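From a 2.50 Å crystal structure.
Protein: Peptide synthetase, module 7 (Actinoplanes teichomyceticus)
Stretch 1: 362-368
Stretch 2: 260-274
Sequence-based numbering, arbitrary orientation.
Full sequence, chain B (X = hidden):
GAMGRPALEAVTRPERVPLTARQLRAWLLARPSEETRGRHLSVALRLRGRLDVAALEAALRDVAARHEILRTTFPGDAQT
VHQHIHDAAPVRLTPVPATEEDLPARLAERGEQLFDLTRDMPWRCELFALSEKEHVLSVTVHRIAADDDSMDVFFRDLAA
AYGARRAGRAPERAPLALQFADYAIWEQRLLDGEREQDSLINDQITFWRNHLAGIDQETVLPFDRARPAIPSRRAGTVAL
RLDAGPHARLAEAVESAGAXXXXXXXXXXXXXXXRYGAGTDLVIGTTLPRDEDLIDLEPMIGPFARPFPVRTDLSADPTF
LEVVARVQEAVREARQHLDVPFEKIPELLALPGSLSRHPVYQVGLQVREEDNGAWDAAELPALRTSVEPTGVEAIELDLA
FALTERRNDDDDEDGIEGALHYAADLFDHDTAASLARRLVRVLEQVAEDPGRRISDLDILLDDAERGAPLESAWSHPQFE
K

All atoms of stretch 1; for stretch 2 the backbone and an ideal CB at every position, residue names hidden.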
# COMPACT_ATOMS: atom_id res chain seq x y z
N GLN B 362 -14.55 -26.58 -9.14
CA GLN B 362 -15.17 -25.92 -10.27
C GLN B 362 -15.93 -24.67 -9.81
O GLN B 362 -16.42 -23.88 -10.64
CB GLN B 362 -16.10 -26.90 -11.00
CG GLN B 362 -15.40 -28.13 -11.58
CD GLN B 362 -15.06 -29.17 -10.53
OE1 GLN B 362 -15.88 -29.50 -9.68
NE2 GLN B 362 -13.84 -29.70 -10.58
N VAL B 363 -16.03 -24.49 -8.49
CA VAL B 363 -16.65 -23.32 -7.90
C VAL B 363 -15.63 -22.54 -7.08
O VAL B 363 -14.98 -23.10 -6.19
CB VAL B 363 -17.83 -23.69 -6.99
CG1 VAL B 363 -18.53 -22.42 -6.46
CG2 VAL B 363 -18.80 -24.58 -7.74
N GLY B 364 -15.47 -21.25 -7.38
CA GLY B 364 -14.51 -20.42 -6.68
C GLY B 364 -15.16 -19.30 -5.88
O GLY B 364 -16.23 -18.80 -6.26
N LEU B 365 -14.52 -18.91 -4.78
CA LEU B 365 -15.03 -17.80 -3.97
C LEU B 365 -13.93 -16.83 -3.56
O LEU B 365 -12.90 -17.21 -3.03
CB LEU B 365 -15.74 -18.33 -2.73
CG LEU B 365 -16.20 -17.28 -1.71
CD1 LEU B 365 -17.14 -16.28 -2.35
CD2 LEU B 365 -16.87 -17.95 -0.55
N GLN B 366 -14.18 -15.56 -3.82
CA GLN B 366 -13.27 -14.48 -3.48
C GLN B 366 -14.03 -13.44 -2.64
O GLN B 366 -15.03 -12.90 -3.08
CB GLN B 366 -12.72 -13.84 -4.76
CG GLN B 366 -11.24 -13.57 -4.76
CD GLN B 366 -10.40 -14.84 -4.77
OE1 GLN B 366 -10.80 -15.89 -5.30
NE2 GLN B 366 -9.23 -14.74 -4.16
N VAL B 367 -13.58 -13.20 -1.42
CA VAL B 367 -14.18 -12.19 -0.57
C VAL B 367 -13.09 -11.25 -0.13
O VAL B 367 -12.35 -11.56 0.79
CB VAL B 367 -14.87 -12.79 0.67
CG1 VAL B 367 -15.33 -11.68 1.61
CG2 VAL B 367 -16.05 -13.67 0.27
N ARG B 368 -12.98 -10.10 -0.78
CA ARG B 368 -11.89 -9.17 -0.49
C ARG B 368 -12.39 -7.90 0.20
O ARG B 368 -13.59 -7.58 0.16
CB ARG B 368 -11.15 -8.80 -1.78
CG ARG B 368 -11.93 -7.82 -2.64
CD ARG B 368 -11.14 -7.33 -3.84
NE ARG B 368 -11.77 -6.14 -4.41
CZ ARG B 368 -11.44 -4.89 -4.08
NH1 ARG B 368 -10.48 -4.68 -3.18
NH2 ARG B 368 -12.06 -3.86 -4.65
N UNK B 260 -13.61 -15.28 10.30
CA UNK B 260 -13.78 -14.04 9.57
C UNK B 260 -14.82 -14.18 8.46
O UNK B 260 -15.28 -15.28 8.15
CB UNK B 260 -12.44 -13.59 8.98
N UNK B 261 -15.19 -13.06 7.87
CA UNK B 261 -16.23 -13.03 6.85
C UNK B 261 -15.98 -13.96 5.65
O UNK B 261 -16.93 -14.58 5.17
CB UNK B 261 -16.39 -11.59 6.35
N UNK B 262 -14.73 -14.06 5.14
CA UNK B 262 -14.56 -14.97 3.99
C UNK B 262 -14.99 -16.40 4.29
O UNK B 262 -15.52 -17.08 3.41
CB UNK B 262 -13.10 -14.97 3.54
N UNK B 263 -14.79 -16.85 5.52
CA UNK B 263 -15.17 -18.22 5.87
C UNK B 263 -16.69 -18.35 6.10
O UNK B 263 -17.28 -19.38 5.80
CB UNK B 263 -14.41 -18.67 7.12
N UNK B 264 -17.33 -17.30 6.62
CA UNK B 264 -18.77 -17.29 6.80
C UNK B 264 -19.49 -17.45 5.47
O UNK B 264 -20.45 -18.21 5.37
CB UNK B 264 -19.21 -16.00 7.49
N UNK B 265 -19.03 -16.71 4.47
CA UNK B 265 -19.63 -16.75 3.14
C UNK B 265 -19.32 -18.10 2.48
O UNK B 265 -20.15 -18.66 1.76
CB UNK B 265 -19.12 -15.59 2.28
N UNK B 266 -18.14 -18.63 2.75
CA UNK B 266 -17.81 -19.94 2.22
C UNK B 266 -18.76 -21.00 2.79
O UNK B 266 -19.20 -21.90 2.08
CB UNK B 266 -16.36 -20.29 2.54
N UNK B 267 -19.09 -20.86 4.08
CA UNK B 267 -20.05 -21.77 4.70
C UNK B 267 -21.40 -21.68 4.00
O UNK B 267 -21.94 -22.68 3.52
CB UNK B 267 -20.20 -21.46 6.19
N UNK B 268 -21.92 -20.46 3.93
CA UNK B 268 -23.22 -20.20 3.34
C UNK B 268 -23.34 -20.74 1.90
O UNK B 268 -24.33 -21.40 1.56
CB UNK B 268 -23.49 -18.69 3.36
N UNK B 269 -22.33 -20.46 1.08
CA UNK B 269 -22.30 -20.96 -0.30
C UNK B 269 -22.30 -22.50 -0.35
O UNK B 269 -22.97 -23.10 -1.21
CB UNK B 269 -21.07 -20.42 -1.03
N UNK B 270 -21.57 -23.13 0.57
CA UNK B 270 -21.53 -24.59 0.63
C UNK B 270 -22.93 -25.13 0.96
O UNK B 270 -23.36 -26.14 0.41
CB UNK B 270 -20.51 -25.06 1.67
N UNK B 271 -23.64 -24.45 1.86
CA UNK B 271 -25.00 -24.86 2.19
C UNK B 271 -25.90 -24.69 0.98
O UNK B 271 -26.82 -25.48 0.75
CB UNK B 271 -25.54 -24.06 3.38
N UNK B 272 -25.65 -23.64 0.21
CA UNK B 272 -26.46 -23.37 -0.96
C UNK B 272 -26.27 -24.46 -2.00
O UNK B 272 -27.24 -24.91 -2.61
CB UNK B 272 -26.11 -22.00 -1.55
N UNK B 273 -25.03 -24.88 -2.19
CA UNK B 273 -24.75 -25.88 -3.22
C UNK B 273 -25.34 -27.24 -2.82
O UNK B 273 -25.86 -27.96 -3.66
CB UNK B 273 -23.24 -26.00 -3.45
N UNK B 274 -25.26 -27.59 -1.54
CA UNK B 274 -25.90 -28.81 -1.07
C UNK B 274 -27.39 -28.73 -1.36
O UNK B 274 -27.99 -29.67 -1.84
CB UNK B 274 -25.65 -29.03 0.42

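Strand 363-368 offers the helix an apolar row, Val363, Leu365 and Val367, whose CA-to-CB bonds point toward it, while those of Gln366 and Arg368 point away. The two axes run at 148°, so the start of the helix lies by Val367 and its end by Val363.

Position 260 precedes the first helical turn, and its CB is out of reach of the strand. A small polar or acidic residue would suit such an N-cap. It is Asp260, although its side chain makes no capping bond.

At 261 the CB points sideways, 4.9 Å from Val367 CG1; a flexible apolar chain could graze the valine. Met261 does so through CG, 4.4 Å from Val367 CG1, before its end leads away.

Position 262 comes closest in backbone terms, its CA 5.4 Å from the CA of Val367. With phi near -58° in the first turn, where the backbone N need not serve a helical hydrogen bond, proline is well suited, as are alanine or other compact residues. Pro262 packs its CB 4.1 Å from Val367 CB.

Positions 263 and 264 have nothing of the strand within 5.5 Å of their CB atoms and are little constrained by it; they are Gln263 and Leu264.

The CB of 265 points toward the strand, near both Val367 CG2 and Leu365 CD2. A short or medium apolar residue fits. Val265 places CB 4.1 Å from Val367 CG2 and CG1 3.9 Å from Leu365 CD2.

At 266 Leu365 CD2 presses against the backbone itself, 3.5 Å from the CA. The CB points sideways, so many chains able to extend past the leucine would do, polar ones included. Gln266 keeps its CB 3.9 Å from Leu365 CD2.

At 267 the CB points away and at 268 it is out of reach, so the strand sets no size limit; both are alanine, Ala267 and Ala268.

At 269 the CB again points toward the strand but lies 4.9 Å from Leu365 CD2, leaving space for a longer apolar chain such as leucine or methionine. Leu269 fills it: CD2 lies 4.1 Å from Val363 CG1 and 4.3 Å from Leu365 CB.

Positions 270, 271 and 272 have nothing of the strand within 5.5 Å of their CB atoms, so it leaves residue type and size open; they are Ala270, Met271 and Leu272.

Position 273 points toward the strand, yet its CA is 9.7 Å from Val363 CA, so a long apolar chain is favoured. Leu273 spans the gap, its CD1 4.3 Å from Val363 CG1.

Position 274 is out of reach and unconstrained by the strand; it is Thr274.

Stretch 2 (260-274) DMPQLVQAALAMLLT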
# COMPACT_ATOMS: atom_id res chain seq x y z
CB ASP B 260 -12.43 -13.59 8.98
CG ASP B 260 -11.78 -14.68 8.15
OD1 ASP B 260 -12.13 -15.87 8.34
OD2 ASP B 260 -10.92 -14.34 7.29
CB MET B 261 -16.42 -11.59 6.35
CG MET B 261 -17.57 -11.43 5.39
SD MET B 261 -19.15 -11.68 6.24
CE MET B 261 -18.99 -10.60 7.67
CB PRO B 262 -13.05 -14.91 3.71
CG PRO B 262 -12.64 -13.56 4.22
CD PRO B 262 -13.49 -13.29 5.42
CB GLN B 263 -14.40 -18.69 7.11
CG GLN B 263 -12.89 -18.72 6.93
CD GLN B 263 -12.16 -19.23 8.17
OE1 GLN B 263 -12.68 -19.16 9.29
NE2 GLN B 263 -10.96 -19.75 7.98
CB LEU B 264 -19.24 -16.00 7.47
CG LEU B 264 -18.84 -15.78 8.93
CD1 LEU B 264 -19.59 -14.61 9.48
CD2 LEU B 264 -19.11 -16.99 9.76
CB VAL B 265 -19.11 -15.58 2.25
CG1 VAL B 265 -19.65 -15.68 0.85
CG2 VAL B 265 -19.48 -14.22 2.88
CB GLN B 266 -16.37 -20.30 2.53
CG GLN B 266 -15.97 -21.62 1.97
CD GLN B 266 -14.51 -21.88 2.20
OE1 GLN B 266 -13.76 -20.97 2.57
NE2 GLN B 266 -14.07 -23.14 2.01
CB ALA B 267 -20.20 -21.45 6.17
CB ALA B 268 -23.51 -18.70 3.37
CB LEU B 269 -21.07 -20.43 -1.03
CG LEU B 269 -20.83 -20.97 -2.45
CD1 LEU B 269 -21.94 -20.58 -3.40
CD2 LEU B 269 -19.49 -20.51 -2.99
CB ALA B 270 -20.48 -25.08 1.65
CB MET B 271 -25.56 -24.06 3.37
CG MET B 271 -24.95 -24.43 4.70
SD MET B 271 -25.40 -23.22 5.95
CE MET B 271 -26.78 -24.03 6.78
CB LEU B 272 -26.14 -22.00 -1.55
CG LEU B 272 -26.88 -21.60 -2.83
CD1 LEU B 272 -28.40 -21.59 -2.63
CD2 LEU B 272 -26.40 -20.26 -3.30
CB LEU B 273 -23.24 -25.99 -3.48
CG LEU B 273 -22.62 -24.76 -4.15
CD1 LEU B 273 -21.11 -24.79 -4.05
CD2 LEU B 273 -23.04 -24.67 -5.61
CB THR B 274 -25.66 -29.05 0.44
OG1 THR B 274 -24.28 -29.34 0.67
CG2 THR B 274 -26.49 -30.23 0.92
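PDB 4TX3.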